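PDB 7DRQ: Uly1 from Catenovulum maritimum, which is an ulvan lyase of polysaccharide lyase family 24 that probably cleaves the algal polysaccharide ulvan by beta-elimination and carries bound calcium ions. Local coordinates for residues 6-11 with 472-477; 50-55 with 457-462; 56-61 with 80-85; 73-78 with 88-93; 118-123 with 156-161. All blocks are in the same frame, centred on the assembly; numbering follows the deposited sequence.

Interaction 1 (6-11 with 472-477); sequences HEIKVT and TYLQII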
# COMPACT_ATOMS: atom_id res chain seq x y z
N HIS A 6 19.54 -8.46 12.30
CA HIS A 6 18.97 -7.83 13.48
C HIS A 6 17.52 -8.27 13.66
O HIS A 6 16.80 -8.47 12.68
CB HIS A 6 19.04 -6.30 13.39
CG HIS A 6 20.43 -5.77 13.27
ND1 HIS A 6 20.98 -5.37 12.07
CD2 HIS A 6 21.40 -5.59 14.20
CE1 HIS A 6 22.23 -4.96 12.27
NE2 HIS A 6 22.50 -5.09 13.56
N GLU A 7 17.10 -8.40 14.91
CA GLU A 7 15.71 -8.70 15.24
C GLU A 7 15.33 -7.83 16.43
O GLU A 7 15.95 -7.92 17.49
CB GLU A 7 15.53 -10.18 15.56
CG GLU A 7 14.11 -10.56 15.88
CD GLU A 7 13.83 -12.01 15.57
OE1 GLU A 7 12.66 -12.32 15.30
OE2 GLU A 7 14.79 -12.83 15.60
N ILE A 8 14.32 -6.97 16.25
CA ILE A 8 14.02 -5.87 17.15
C ILE A 8 12.54 -5.90 17.49
O ILE A 8 11.70 -5.87 16.59
CB ILE A 8 14.39 -4.51 16.52
CG1 ILE A 8 15.85 -4.49 16.10
CG2 ILE A 8 14.07 -3.36 17.47
CD1 ILE A 8 16.04 -4.31 14.61
N LYS A 9 12.21 -5.91 18.77
CA LYS A 9 10.80 -5.81 19.13
C LYS A 9 10.35 -4.37 18.97
O LYS A 9 11.04 -3.43 19.39
CB LYS A 9 10.55 -6.31 20.56
CG LYS A 9 9.10 -6.17 20.99
CD LYS A 9 8.80 -7.05 22.20
CE LYS A 9 9.08 -6.34 23.51
NZ LYS A 9 8.73 -7.21 24.69
N VAL A 10 9.22 -4.18 18.32
CA VAL A 10 8.69 -2.83 18.16
C VAL A 10 7.73 -2.48 19.27
O VAL A 10 7.86 -1.44 19.92
CB VAL A 10 8.04 -2.68 16.77
CG1 VAL A 10 7.45 -1.27 16.61
CG2 VAL A 10 9.07 -2.97 15.69
N THR A 11 6.73 -3.34 19.50
CA THR A 11 5.76 -3.08 20.56
C THR A 11 5.07 -4.38 20.92
O THR A 11 5.06 -5.34 20.15
CB THR A 11 4.73 -2.02 20.13
OG1 THR A 11 3.84 -1.74 21.21
CG2 THR A 11 3.91 -2.52 18.95
N THR A 472 4.72 -6.87 17.64
CA THR A 472 5.34 -6.77 16.33
C THR A 472 6.85 -6.68 16.47
O THR A 472 7.38 -6.22 17.48
CB THR A 472 4.84 -5.54 15.55
OG1 THR A 472 5.07 -4.37 16.34
CG2 THR A 472 3.35 -5.66 15.27
N TYR A 473 7.53 -7.11 15.41
CA TYR A 473 8.97 -7.15 15.34
C TYR A 473 9.43 -6.54 14.03
O TYR A 473 8.69 -6.53 13.04
CB TYR A 473 9.51 -8.59 15.42
CG TYR A 473 9.54 -9.11 16.82
CD1 TYR A 473 8.42 -9.70 17.38
CD2 TYR A 473 10.68 -9.00 17.60
CE1 TYR A 473 8.44 -10.18 18.68
CE2 TYR A 473 10.71 -9.47 18.89
CZ TYR A 473 9.59 -10.05 19.43
OH TYR A 473 9.62 -10.52 20.73
N LEU A 474 10.67 -6.07 14.03
CA LEU A 474 11.38 -5.71 12.82
C LEU A 474 12.56 -6.66 12.65
O LEU A 474 13.37 -6.83 13.57
CB LEU A 474 11.90 -4.28 12.89
CG LEU A 474 12.96 -3.91 11.84
CD1 LEU A 474 12.36 -3.96 10.43
CD2 LEU A 474 13.56 -2.51 12.12
N GLN A 475 12.66 -7.27 11.47
CA GLN A 475 13.85 -8.04 11.11
C GLN A 475 14.60 -7.34 9.99
O GLN A 475 13.99 -6.79 9.06
CB GLN A 475 13.50 -9.47 10.69
CG GLN A 475 13.03 -10.35 11.85
CD GLN A 475 12.93 -11.81 11.47
OE1 GLN A 475 13.10 -12.18 10.30
NE2 GLN A 475 12.64 -12.66 12.46
N ILE A 476 15.93 -7.33 10.09
CA ILE A 476 16.79 -6.75 9.07
C ILE A 476 17.63 -7.89 8.51
O ILE A 476 18.43 -8.50 9.23
CB ILE A 476 17.65 -5.60 9.60
CG1 ILE A 476 16.76 -4.54 10.25
CG2 ILE A 476 18.46 -4.96 8.47
CD1 ILE A 476 17.54 -3.43 10.95
N ILE A 477 17.41 -8.21 7.24
CA ILE A 477 17.98 -9.38 6.60
C ILE A 477 18.82 -8.89 5.43
O ILE A 477 18.32 -8.17 4.55
CB ILE A 477 16.89 -10.37 6.15
CG1 ILE A 477 16.17 -10.98 7.36
CG2 ILE A 477 17.49 -11.46 5.29
CD1 ILE A 477 14.82 -11.66 6.99

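Interaction 2 (50-55 with 457-462); sequences GDAIKV and YYYLLE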
# COMPACT_ATOMS: atom_id res chain seq x y z
N GLY A 50 -0.21 -1.74 5.13
CA GLY A 50 -0.09 -0.53 4.34
C GLY A 50 1.36 -0.11 4.16
O GLY A 50 2.29 -0.89 4.38
N ASP A 51 1.54 1.15 3.76
CA ASP A 51 2.86 1.70 3.47
C ASP A 51 3.52 2.16 4.77
O ASP A 51 3.81 3.34 5.00
CB ASP A 51 2.73 2.83 2.46
CG ASP A 51 4.06 3.25 1.89
OD1 ASP A 51 4.97 2.40 1.80
OD2 ASP A 51 4.19 4.44 1.55
N ALA A 52 3.75 1.19 5.65
CA ALA A 52 3.97 1.47 7.06
C ALA A 52 5.42 1.41 7.49
O ALA A 52 5.69 1.54 8.69
CB ALA A 52 3.15 0.49 7.91
N ILE A 53 6.37 1.19 6.58
CA ILE A 53 7.77 1.14 6.99
C ILE A 53 8.64 1.78 5.92
O ILE A 53 8.48 1.50 4.73
CB ILE A 53 8.21 -0.31 7.29
CG1 ILE A 53 9.73 -0.38 7.45
CG2 ILE A 53 7.72 -1.29 6.23
CD1 ILE A 53 10.18 -1.62 8.19
N LYS A 54 9.56 2.65 6.34
CA LYS A 54 10.52 3.27 5.44
C LYS A 54 11.87 3.31 6.12
O LYS A 54 11.97 3.33 7.35
CB LYS A 54 10.12 4.71 5.05
CG LYS A 54 8.86 4.81 4.21
CD LYS A 54 9.06 4.13 2.87
CE LYS A 54 7.71 3.79 2.25
NZ LYS A 54 6.89 5.05 2.03
N VAL A 55 12.92 3.35 5.30
CA VAL A 55 14.29 3.47 5.78
C VAL A 55 14.91 4.71 5.16
O VAL A 55 14.85 4.90 3.94
CB VAL A 55 15.13 2.22 5.47
CG1 VAL A 55 16.53 2.35 6.07
CG2 VAL A 55 14.45 0.99 6.06
N TYR A 457 13.86 -5.33 5.08
CA TYR A 457 13.31 -4.88 6.35
C TYR A 457 11.93 -5.51 6.46
O TYR A 457 11.02 -5.15 5.71
CB TYR A 457 13.24 -3.35 6.41
CG TYR A 457 14.63 -2.74 6.42
CD1 TYR A 457 15.38 -2.64 5.24
CD2 TYR A 457 15.21 -2.30 7.61
CE1 TYR A 457 16.66 -2.11 5.25
CE2 TYR A 457 16.50 -1.78 7.63
CZ TYR A 457 17.22 -1.68 6.45
OH TYR A 457 18.49 -1.16 6.46
N TYR A 458 11.80 -6.49 7.35
CA TYR A 458 10.57 -7.28 7.46
C TYR A 458 9.87 -6.86 8.74
O TYR A 458 10.38 -7.08 9.84
CB TYR A 458 10.89 -8.78 7.47
CG TYR A 458 9.83 -9.66 6.86
CD1 TYR A 458 8.61 -9.15 6.45
CD2 TYR A 458 10.06 -11.04 6.72
CE1 TYR A 458 7.65 -9.97 5.88
CE2 TYR A 458 9.11 -11.86 6.17
CZ TYR A 458 7.91 -11.34 5.76
OH TYR A 458 6.98 -12.19 5.20
N TYR A 459 8.69 -6.28 8.58
CA TYR A 459 7.91 -5.72 9.68
C TYR A 459 6.81 -6.73 9.96
O TYR A 459 5.94 -6.95 9.11
CB TYR A 459 7.39 -4.34 9.25
CG TYR A 459 6.67 -3.49 10.28
CD1 TYR A 459 6.63 -3.84 11.63
CD2 TYR A 459 6.03 -2.33 9.88
CE1 TYR A 459 5.96 -3.03 12.55
CE2 TYR A 459 5.37 -1.52 10.78
CZ TYR A 459 5.32 -1.87 12.11
OH TYR A 459 4.64 -1.03 12.97
N LEU A 460 6.85 -7.36 11.13
CA LEU A 460 6.18 -8.64 11.34
C LEU A 460 5.26 -8.62 12.55
O LEU A 460 5.60 -8.05 13.58
CB LEU A 460 7.24 -9.73 11.53
CG LEU A 460 8.08 -10.06 10.31
CD1 LEU A 460 9.44 -10.62 10.73
CD2 LEU A 460 7.35 -11.04 9.39
N LEU A 461 4.10 -9.28 12.42
CA LEU A 461 3.19 -9.53 13.53
C LEU A 461 3.45 -10.93 14.08
O LEU A 461 3.37 -11.92 13.33
CB LEU A 461 1.74 -9.41 13.07
CG LEU A 461 0.64 -9.82 14.06
CD1 LEU A 461 0.57 -8.86 15.21
CD2 LEU A 461 -0.72 -9.86 13.35
N GLU A 462 3.75 -11.03 15.37
CA GLU A 462 4.04 -12.34 15.95
C GLU A 462 2.76 -13.15 16.09
O GLU A 462 1.71 -12.64 16.48
CB GLU A 462 4.72 -12.19 17.31
CG GLU A 462 5.10 -13.55 17.97
CD GLU A 462 6.06 -13.38 19.15
OE1 GLU A 462 5.84 -12.47 19.98
OE2 GLU A 462 7.05 -14.14 19.25

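Interaction 3 (56-61 with 80-85); sequences YKNYVF and NTLTGK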
# COMPACT_ATOMS: atom_id res chain seq x y z
N TYR A 56 15.49 5.56 6.01
CA TYR A 56 16.18 6.78 5.59
C TYR A 56 17.48 6.87 6.37
O TYR A 56 17.45 6.98 7.60
CB TYR A 56 15.32 8.03 5.84
CG TYR A 56 16.12 9.30 5.71
CD1 TYR A 56 16.55 9.75 4.47
CD2 TYR A 56 16.47 10.05 6.83
CE1 TYR A 56 17.31 10.91 4.34
CE2 TYR A 56 17.21 11.21 6.71
CZ TYR A 56 17.63 11.63 5.47
OH TYR A 56 18.38 12.78 5.36
N LYS A 57 18.61 6.81 5.66
CA LYS A 57 19.92 6.74 6.30
C LYS A 57 19.92 5.64 7.35
O LYS A 57 19.65 4.47 7.03
CB LYS A 57 20.30 8.10 6.90
CG LYS A 57 20.43 9.20 5.85
CD LYS A 57 20.96 10.50 6.44
CE LYS A 57 21.44 11.45 5.35
NZ LYS A 57 22.19 10.72 4.28
N ASN A 58 20.19 5.98 8.61
CA ASN A 58 20.26 5.00 9.68
C ASN A 58 18.98 4.90 10.50
O ASN A 58 19.02 4.44 11.65
CB ASN A 58 21.45 5.32 10.60
CG ASN A 58 21.41 6.73 11.15
OD1 ASN A 58 21.66 7.69 10.42
ND2 ASN A 58 21.09 6.87 12.44
N TYR A 59 17.84 5.25 9.93
CA TYR A 59 16.59 5.27 10.68
C TYR A 59 15.56 4.41 9.98
O TYR A 59 15.38 4.52 8.76
CB TYR A 59 16.06 6.70 10.83
CG TYR A 59 17.03 7.65 11.47
CD1 TYR A 59 17.23 7.65 12.85
CD2 TYR A 59 17.73 8.58 10.70
CE1 TYR A 59 18.13 8.55 13.44
CE2 TYR A 59 18.61 9.47 11.28
CZ TYR A 59 18.81 9.45 12.64
OH TYR A 59 19.69 10.35 13.19
N VAL A 60 14.87 3.56 10.74
CA VAL A 60 13.73 2.81 10.23
C VAL A 60 12.48 3.41 10.85
O VAL A 60 12.31 3.38 12.08
CB VAL A 60 13.83 1.31 10.58
CG1 VAL A 60 12.71 0.55 9.89
CG2 VAL A 60 15.18 0.77 10.15
N PHE A 61 11.59 3.94 10.01
CA PHE A 61 10.34 4.53 10.46
C PHE A 61 9.21 3.53 10.27
O PHE A 61 9.06 2.97 9.18
CB PHE A 61 10.05 5.82 9.69
CG PHE A 61 11.02 6.93 9.99
CD1 PHE A 61 12.22 7.03 9.30
CD2 PHE A 61 10.73 7.88 10.96
CE1 PHE A 61 13.11 8.04 9.57
CE2 PHE A 61 11.62 8.91 11.23
CZ PHE A 61 12.81 8.99 10.53
N ASN A 80 16.86 3.33 15.38
CA ASN A 80 18.17 3.80 14.93
C ASN A 80 19.06 2.57 14.75
O ASN A 80 19.39 1.90 15.73
CB ASN A 80 18.77 4.79 15.93
CG ASN A 80 20.04 5.45 15.41
OD1 ASN A 80 20.81 4.86 14.65
ND2 ASN A 80 20.29 6.68 15.85
N THR A 81 19.42 2.28 13.50
CA THR A 81 20.22 1.10 13.21
C THR A 81 21.64 1.21 13.77
O THR A 81 22.32 0.19 13.90
CB THR A 81 20.31 0.86 11.70
OG1 THR A 81 20.99 1.96 11.08
CG2 THR A 81 18.91 0.71 11.10
N LEU A 82 22.09 2.43 14.08
CA LEU A 82 23.44 2.61 14.61
C LEU A 82 23.51 2.41 16.12
O LEU A 82 24.53 1.94 16.63
CB LEU A 82 23.96 4.01 14.27
CG LEU A 82 24.06 4.35 12.79
CD1 LEU A 82 24.43 5.81 12.61
CD2 LEU A 82 25.03 3.42 12.07
N THR A 83 22.45 2.76 16.84
CA THR A 83 22.45 2.63 18.29
C THR A 83 21.63 1.45 18.79
O THR A 83 21.79 1.05 19.94
CB THR A 83 21.91 3.91 18.93
OG1 THR A 83 20.54 4.09 18.54
CG2 THR A 83 22.72 5.11 18.46
N GLY A 84 20.75 0.88 17.95
CA GLY A 84 19.84 -0.14 18.43
C GLY A 84 18.68 0.36 19.25
O GLY A 84 17.92 -0.45 19.78
N LYS A 85 18.50 1.68 19.36
CA LYS A 85 17.46 2.25 20.20
C LYS A 85 16.27 2.71 19.36
O LYS A 85 16.42 3.03 18.17
CB LYS A 85 17.99 3.43 21.02
CG LYS A 85 19.31 3.09 21.72
CD LYS A 85 19.08 2.54 23.12
CE LYS A 85 20.30 1.75 23.61
NZ LYS A 85 20.36 0.36 23.05
O HOH W 1 22.28 8.52 15.06

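Interaction 4 (73-78 with 88-93); sequences HVMLTR and TIEFPH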
# COMPACT_ATOMS: atom_id res chain seq x y z
N HIS A 73 -4.66 4.72 19.05
CA HIS A 73 -3.94 5.92 18.63
C HIS A 73 -2.96 5.63 17.51
O HIS A 73 -2.38 4.54 17.42
CB HIS A 73 -3.18 6.53 19.81
CG HIS A 73 -4.03 7.37 20.70
ND1 HIS A 73 -4.20 8.73 20.51
CD2 HIS A 73 -4.75 7.05 21.80
CE1 HIS A 73 -5.00 9.21 21.45
NE2 HIS A 73 -5.36 8.21 22.24
N VAL A 74 -2.80 6.62 16.64
CA VAL A 74 -1.79 6.57 15.58
C VAL A 74 -0.40 6.71 16.19
O VAL A 74 -0.12 7.65 16.94
CB VAL A 74 -2.06 7.70 14.56
CG1 VAL A 74 -0.86 7.88 13.64
CG2 VAL A 74 -3.34 7.41 13.75
N MSE A 75 0.48 5.76 15.87
CA MSE A 75 1.85 5.77 16.42
C MSE A 75 2.90 5.82 15.33
O MSE A 75 2.71 5.26 14.25
CB MSE A 75 2.12 4.53 17.28
CG MSE A 75 0.98 4.09 18.17
SE MSE A 75 0.66 5.35 19.63
CE MSE A 75 2.38 5.29 20.56
N LEU A 76 4.03 6.46 15.63
CA LEU A 76 5.18 6.50 14.73
C LEU A 76 6.42 6.14 15.53
O LEU A 76 6.76 6.83 16.50
CB LEU A 76 5.33 7.88 14.08
CG LEU A 76 6.64 8.05 13.30
CD1 LEU A 76 6.70 7.05 12.14
CD2 LEU A 76 6.82 9.49 12.80
N THR A 77 7.09 5.05 15.15
CA THR A 77 8.29 4.57 15.83
C THR A 77 9.49 4.75 14.91
O THR A 77 9.40 4.50 13.70
CB THR A 77 8.16 3.08 16.20
OG1 THR A 77 7.07 2.91 17.11
CG2 THR A 77 9.45 2.58 16.87
N ARG A 78 10.60 5.19 15.48
CA ARG A 78 11.84 5.32 14.73
C ARG A 78 12.91 4.48 15.41
O ARG A 78 13.22 4.72 16.58
CB ARG A 78 12.28 6.78 14.64
CG ARG A 78 13.51 6.98 13.75
CD ARG A 78 14.02 8.42 13.81
NE ARG A 78 14.60 8.72 15.12
CZ ARG A 78 15.11 9.90 15.47
NH1 ARG A 78 15.13 10.91 14.60
NH2 ARG A 78 15.60 10.07 16.70
N THR A 88 9.22 6.43 20.11
CA THR A 88 7.89 6.41 19.52
C THR A 88 7.15 7.70 19.85
O THR A 88 7.31 8.26 20.94
CB THR A 88 7.11 5.17 20.01
OG1 THR A 88 7.75 4.00 19.49
CG2 THR A 88 5.66 5.18 19.53
N ILE A 89 6.34 8.16 18.90
CA ILE A 89 5.50 9.34 19.07
C ILE A 89 4.05 8.89 19.01
O ILE A 89 3.66 8.17 18.09
CB ILE A 89 5.76 10.40 17.98
CG1 ILE A 89 7.19 10.95 18.06
CG2 ILE A 89 4.73 11.52 18.10
CD1 ILE A 89 7.52 11.93 16.92
N GLU A 90 3.25 9.32 19.99
CA GLU A 90 1.82 9.08 19.99
C GLU A 90 1.10 10.29 19.41
O GLU A 90 1.28 11.41 19.91
CB GLU A 90 1.30 8.78 21.40
CG GLU A 90 -0.20 8.63 21.47
CD GLU A 90 -0.73 8.61 22.89
OE1 GLU A 90 0.04 8.24 23.80
OE2 GLU A 90 -1.90 8.98 23.09
N PHE A 91 0.30 10.07 18.40
CA PHE A 91 -0.50 11.13 17.81
C PHE A 91 -1.90 11.14 18.40
O PHE A 91 -2.41 10.09 18.81
CB PHE A 91 -0.58 10.97 16.28
CG PHE A 91 0.65 11.47 15.57
CD1 PHE A 91 1.76 10.65 15.45
CD2 PHE A 91 0.70 12.76 15.06
CE1 PHE A 91 2.91 11.12 14.83
CE2 PHE A 91 1.85 13.23 14.43
CZ PHE A 91 2.95 12.41 14.31
N PRO A 92 -2.53 12.31 18.48
CA PRO A 92 -3.86 12.37 19.10
C PRO A 92 -4.92 11.58 18.36
O PRO A 92 -5.86 11.09 18.99
CB PRO A 92 -4.19 13.88 19.09
CG PRO A 92 -2.86 14.57 19.01
CD PRO A 92 -1.93 13.64 18.28
N HIS A 93 -4.81 11.45 17.04
CA HIS A 93 -5.86 10.80 16.27
C HIS A 93 -6.00 9.32 16.64
O HIS A 93 -5.01 8.62 16.82
CB HIS A 93 -5.59 10.89 14.78
CG HIS A 93 -6.70 10.34 13.94
ND1 HIS A 93 -7.89 11.02 13.77
CD2 HIS A 93 -6.83 9.18 13.26
CE1 HIS A 93 -8.69 10.31 12.99
NE2 HIS A 93 -8.07 9.19 12.67

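Interaction 5 (118-123 with 156-161); sequences KDETIH and GAASVT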
# COMPACT_ATOMS: atom_id res chain seq x y z
N LYS A 118 15.35 15.25 0.90
CA LYS A 118 15.86 16.59 0.65
C LYS A 118 15.86 17.42 1.93
O LYS A 118 16.92 17.85 2.40
CB LYS A 118 15.06 17.26 -0.46
CG LYS A 118 15.39 16.69 -1.83
CD LYS A 118 14.40 17.14 -2.89
CE LYS A 118 14.94 16.88 -4.28
NZ LYS A 118 16.33 16.35 -4.23
N ASP A 119 14.70 17.64 2.54
CA ASP A 119 14.63 18.49 3.73
C ASP A 119 14.34 17.72 5.01
O ASP A 119 14.10 18.35 6.05
CB ASP A 119 13.60 19.61 3.53
CG ASP A 119 12.17 19.10 3.38
OD1 ASP A 119 11.93 17.88 3.49
OD2 ASP A 119 11.28 19.95 3.16
N GLU A 120 14.36 16.39 4.96
CA GLU A 120 14.17 15.54 6.14
C GLU A 120 12.83 15.77 6.84
O GLU A 120 12.68 15.50 8.04
CB GLU A 120 15.33 15.70 7.13
CG GLU A 120 16.61 15.05 6.63
CD GLU A 120 17.70 14.95 7.69
OE1 GLU A 120 17.62 15.67 8.71
OE2 GLU A 120 18.62 14.12 7.51
N THR A 121 11.83 16.26 6.11
CA THR A 121 10.48 16.29 6.66
C THR A 121 9.90 14.88 6.70
O THR A 121 10.25 14.00 5.90
CB THR A 121 9.56 17.17 5.83
OG1 THR A 121 9.69 16.82 4.45
CG2 THR A 121 9.88 18.67 6.03
N ILE A 122 9.01 14.66 7.67
CA ILE A 122 8.30 13.40 7.83
C ILE A 122 6.85 13.63 7.41
O ILE A 122 6.25 14.64 7.78
CB ILE A 122 8.35 12.92 9.29
CG1 ILE A 122 9.80 12.87 9.79
CG2 ILE A 122 7.61 11.57 9.45
CD1 ILE A 122 9.92 12.76 11.30
N HIS A 123 6.30 12.69 6.66
CA HIS A 123 4.93 12.80 6.16
C HIS A 123 4.13 11.57 6.56
O HIS A 123 4.61 10.44 6.40
CB HIS A 123 4.95 12.99 4.65
CG HIS A 123 5.80 14.14 4.24
ND1 HIS A 123 5.30 15.41 4.09
CD2 HIS A 123 7.14 14.23 4.04
CE1 HIS A 123 6.29 16.23 3.78
NE2 HIS A 123 7.41 15.54 3.73
N GLY A 156 14.16 18.76 8.89
CA GLY A 156 15.16 18.26 9.80
C GLY A 156 14.64 17.32 10.87
O GLY A 156 15.44 16.81 11.67
N ALA A 157 13.33 17.07 10.92
CA ALA A 157 12.79 16.25 12.01
C ALA A 157 13.26 14.81 11.93
O ALA A 157 13.39 14.15 12.98
CB ALA A 157 11.26 16.28 12.00
N ALA A 158 13.54 14.30 10.73
CA ALA A 158 13.86 12.88 10.59
C ALA A 158 15.10 12.50 11.39
O ALA A 158 15.23 11.34 11.81
CB ALA A 158 14.09 12.51 9.13
N SER A 159 16.01 13.43 11.61
CA SER A 159 17.31 13.11 12.20
C SER A 159 17.55 13.78 13.54
O SER A 159 18.69 13.80 14.01
CB SER A 159 18.44 13.46 11.22
OG SER A 159 18.59 14.87 11.10
N VAL A 160 16.51 14.31 14.20
CA VAL A 160 16.74 14.82 15.55
C VAL A 160 17.11 13.66 16.47
O VAL A 160 16.87 12.49 16.15
CB VAL A 160 15.54 15.60 16.10
CG1 VAL A 160 15.23 16.81 15.21
CG2 VAL A 160 14.31 14.69 16.24
N THR A 161 17.71 13.98 17.62
CA THR A 161 18.02 12.94 18.59
C THR A 161 16.74 12.33 19.14
O THR A 161 15.65 12.90 19.04
CB THR A 161 18.85 13.51 19.75
OG1 THR A 161 18.13 14.57 20.37
CG2 THR A 161 20.19 14.03 19.25

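Interaction 1 (6-11 with 472-477)
Glu7, Ile8 and Lys9 pair with Gln475, Leu474 and Tyr473 in the blade that closes the beta-propeller, by the "Velcro" device in which an N-terminal strand becomes the edge strand of a sheet built from the C-terminal end of the chain. The short strands run antiparallel, at 152°, and Ile8 and Leu474 form a hydrogen-bonded pair, with Ile8 N to Leu474 O and Leu474 N to Ile8 O both at 2.8 Å. Beyond Lys9 the register slips by one: Val10 and Thr11 both face Thr472 in a classic beta bulge. On the face of Ile8, its CD1 touches Leu474 CD2 at 3.9 Å. Branched aliphatic chains suit this face, because Val60 and Tyr79 of the next blade pack against it. The other face is amphipathic. Lys9 draws its methylenes across Tyr473, with CB 3.6 Å from Tyr473 CE2 and CG over one ring face towards the rim, while NZ reaches Asp12 in a salt bridge. Glu7 and Gln475 lie side by side there, both extended beyond CG. Gln475 NE2 donates to Glu7 OE1 at 2.9 Å, within its own amide plane but from above the carboxylate, 70° out of that plane.

Interaction 2 (50-55 with 457-462)
Val55 CG2 sits squarely over the ring of Tyr457, 3.5 Å from its centroid and 4° off the ring normal, a CH-pi contact at the seam between two blades of the beta-propeller. Strand 53-55 belongs to the four-stranded blade running from strand 53-56 to strand 86-91, strand 457-462 to the closing blade. The two are packed face against face: their axes come no closer than 8.7 Å, and the space between is filled almost wholly by side chains. Val55 CG2 is anti to its carbonyl carbon, and this branch takes the ring centre while CG1 lies near Tyr457 OH. Ile53 fits between the two tyrosines. Its CG1 is anti to the backbone N (chi1 169°), and the chain beyond it carries CD1 to 3.9 Å from Tyr457 CB. Its CB meets Tyr459 CD2, also at 3.9 Å, the two side chains running past one another in opposed senses. Ala52, small enough to let the ring in, brings its CB to 4.1 Å and its backbone O to 3.7 Å from Tyr459 CE2. All five residues are buried, which suits aliphatic groups set against broad aromatic surfaces. In the second shell Val60 backs Ile53, and Met62 and Trp64 pack on Tyr459. The hydroxyl of Tyr459 is satisfied in the neighbouring blade, where OH is hydrogen-bonded to Thr63 O.

Interaction 3 (56-61 with 80-85)
Asn58 lies across Leu82 at about a right angle, its amide carbon CG 3.5 Å from Leu82 CD1. Asn58 belongs to the type II' turn Tyr56-Tyr59, and its CG stands between the backbone N and the carbonyl carbon (chi1 55°). Its amide nitrogen bonds to the facing loop: Asn58 ND2 donates to Asn80 OD1 at 3.0 Å, in its own amide plane but 50° above that of Asn80. Leu82 N reaches the same oxygen at 2.8 Å from the opposite face, which makes an Asx turn. Asparagine suits position 80, because its side-chain carbonyl takes Leu82 N in its own loop and Asn58 ND2 of the facing turn. A water bridges the two amides, at 2.8 Å from Asn80 ND2 and by a weak bond to Asn58 ND2. The backbones meet where Thr81 N donates to Asn58 O at 2.9 Å, beside the non-hydrogen-bonded antiparallel pair Tyr59 and Asn80. Deeper in, Val60 CG2 meets Thr81 CG2 at 3.8 Å. The contact thus ties together two turns at the same surface end of a propeller blade, one joining strands 53-56 and 59-65, the other strands 73-80 and 86-91; strands 59-65 and 73-80, which run into these turns, are neighbours in the sheet.

Interaction 4 (73-78 with 88-93)
Leu76 and Ile89 form the hydrogen-bonded pair at the middle of a beta hairpin whose short strands, 73-78 and 88-91, run antiparallel at 164°. Leu76 N meets Ile89 O at 3.0 Å, and Ile89 N meets Leu76 O at 2.8 Å. Towards the corner at Pro92 the regular pairing breaks: Phe91 N still donates to Val74 O, but Val74 N donates to His93 O, and Phe91 O is taken by His73 ND1 at 2.8 Å, near the ring plane. Met75, present as selenomethionine, has a flexible chain that can fold over the neighbouring strand: its CE presses tightly on Thr88 CG2, at 3.4 Å, and lies 3.7 Å from Glu90 CB. Thr77 OG1 and Thr88 OG1 are hydrogen-bonded at 2.7 Å, and Trp64 NE1 also bonds to Thr77 OG1. Val74, Leu76 and Phe91, apolar as suits a buried face, pack on the next blade through Ile122, Leu124 and Tyr126. His93, buried beyond the corner, bonds through NE2 to Asp127 and through ND1 to Lys185, a residue of a calcium site. Glu90 OE2 stands 3.4 Å above the plane of the His73 ring, over its centre. The chemistry implies an imidazole fixed in rotation at His73: a backbone carbonyl takes its N-H, and a carboxylate oxygen, whose partner OE1 is engaged by Arg66, rests on its face without a hydrogen bond.

Interaction 5 (118-123 with 156-161)
Glu120 and Gly156 meet where a tight turn leading into strand 122-126 receives the loop that follows strand 150-152, at one end of a propeller blade. Two backbone bonds clamp the turn to the loop: Gly156 N donates to Asp119 O at 2.9 Å, and Ala158 N donates to Glu120 O at 3.1 Å. Each donor lies in the plane of its carbonyl. Glu120 adopts the left-handed backbone conformation (phi 59°), which helps the turn offer two successive carbonyls to the loop. Gly156 also has positive phi, where any CB would collide with the carbonyl oxygen of the residue before it, and its bare CA lies 3.7 Å from Glu120 CB. The chain of Glu120, extended beyond CG, reaches Ser159, whose OG donates to Glu120 OE1 at 2.7 Å on the syn side of the carboxylate. Tyr56 OH of the preceding blade holds OE2, so both oxygens of this partly exposed acid are employed. Small residues suit the stretch between. Ala158 CB can sit 3.5 Å from Glu120 O, and Ala157 CB makes room for Ile122 CD1 at 3.8 Å. Behind the contact, Asp119 OD1 accepts from Thr121 N, an Asx turn, and from Thr121 OG1 on the same face of the carboxylate, while OD2 is bonded to Tyr233 OH. Arg78 of the preceding blade binds Ala158 O and Val160 O. The contact thus sets an Asx turn at the head of strand 122-126, the middle strand of a three-stranded propeller blade, and bonds it to the loop that leaves the outer strand 150-152.

Overall arrangement
All five contacts lie in one sector of the propeller, whose strands fall into seven sheets. Interaction 1 joins the two ends of the chain and encloses the other four in sequence; interaction 2, its centre about 9 Å away, is nested within it and shares its sheet through strands 455-462 and 469-478. Interactions 3 and 4 alternate along the chain and belong to the four-stranded sheet running from strand 53-56 to strand 86-91, which interaction 2 packs against the closing blade. Interaction 5, in the following blade, comes after both; its centre lies about 22 Å from that of interaction 1. Side chains of interactions 3 and 4 reach across to it, so three successive blades are tied together where the ring closes.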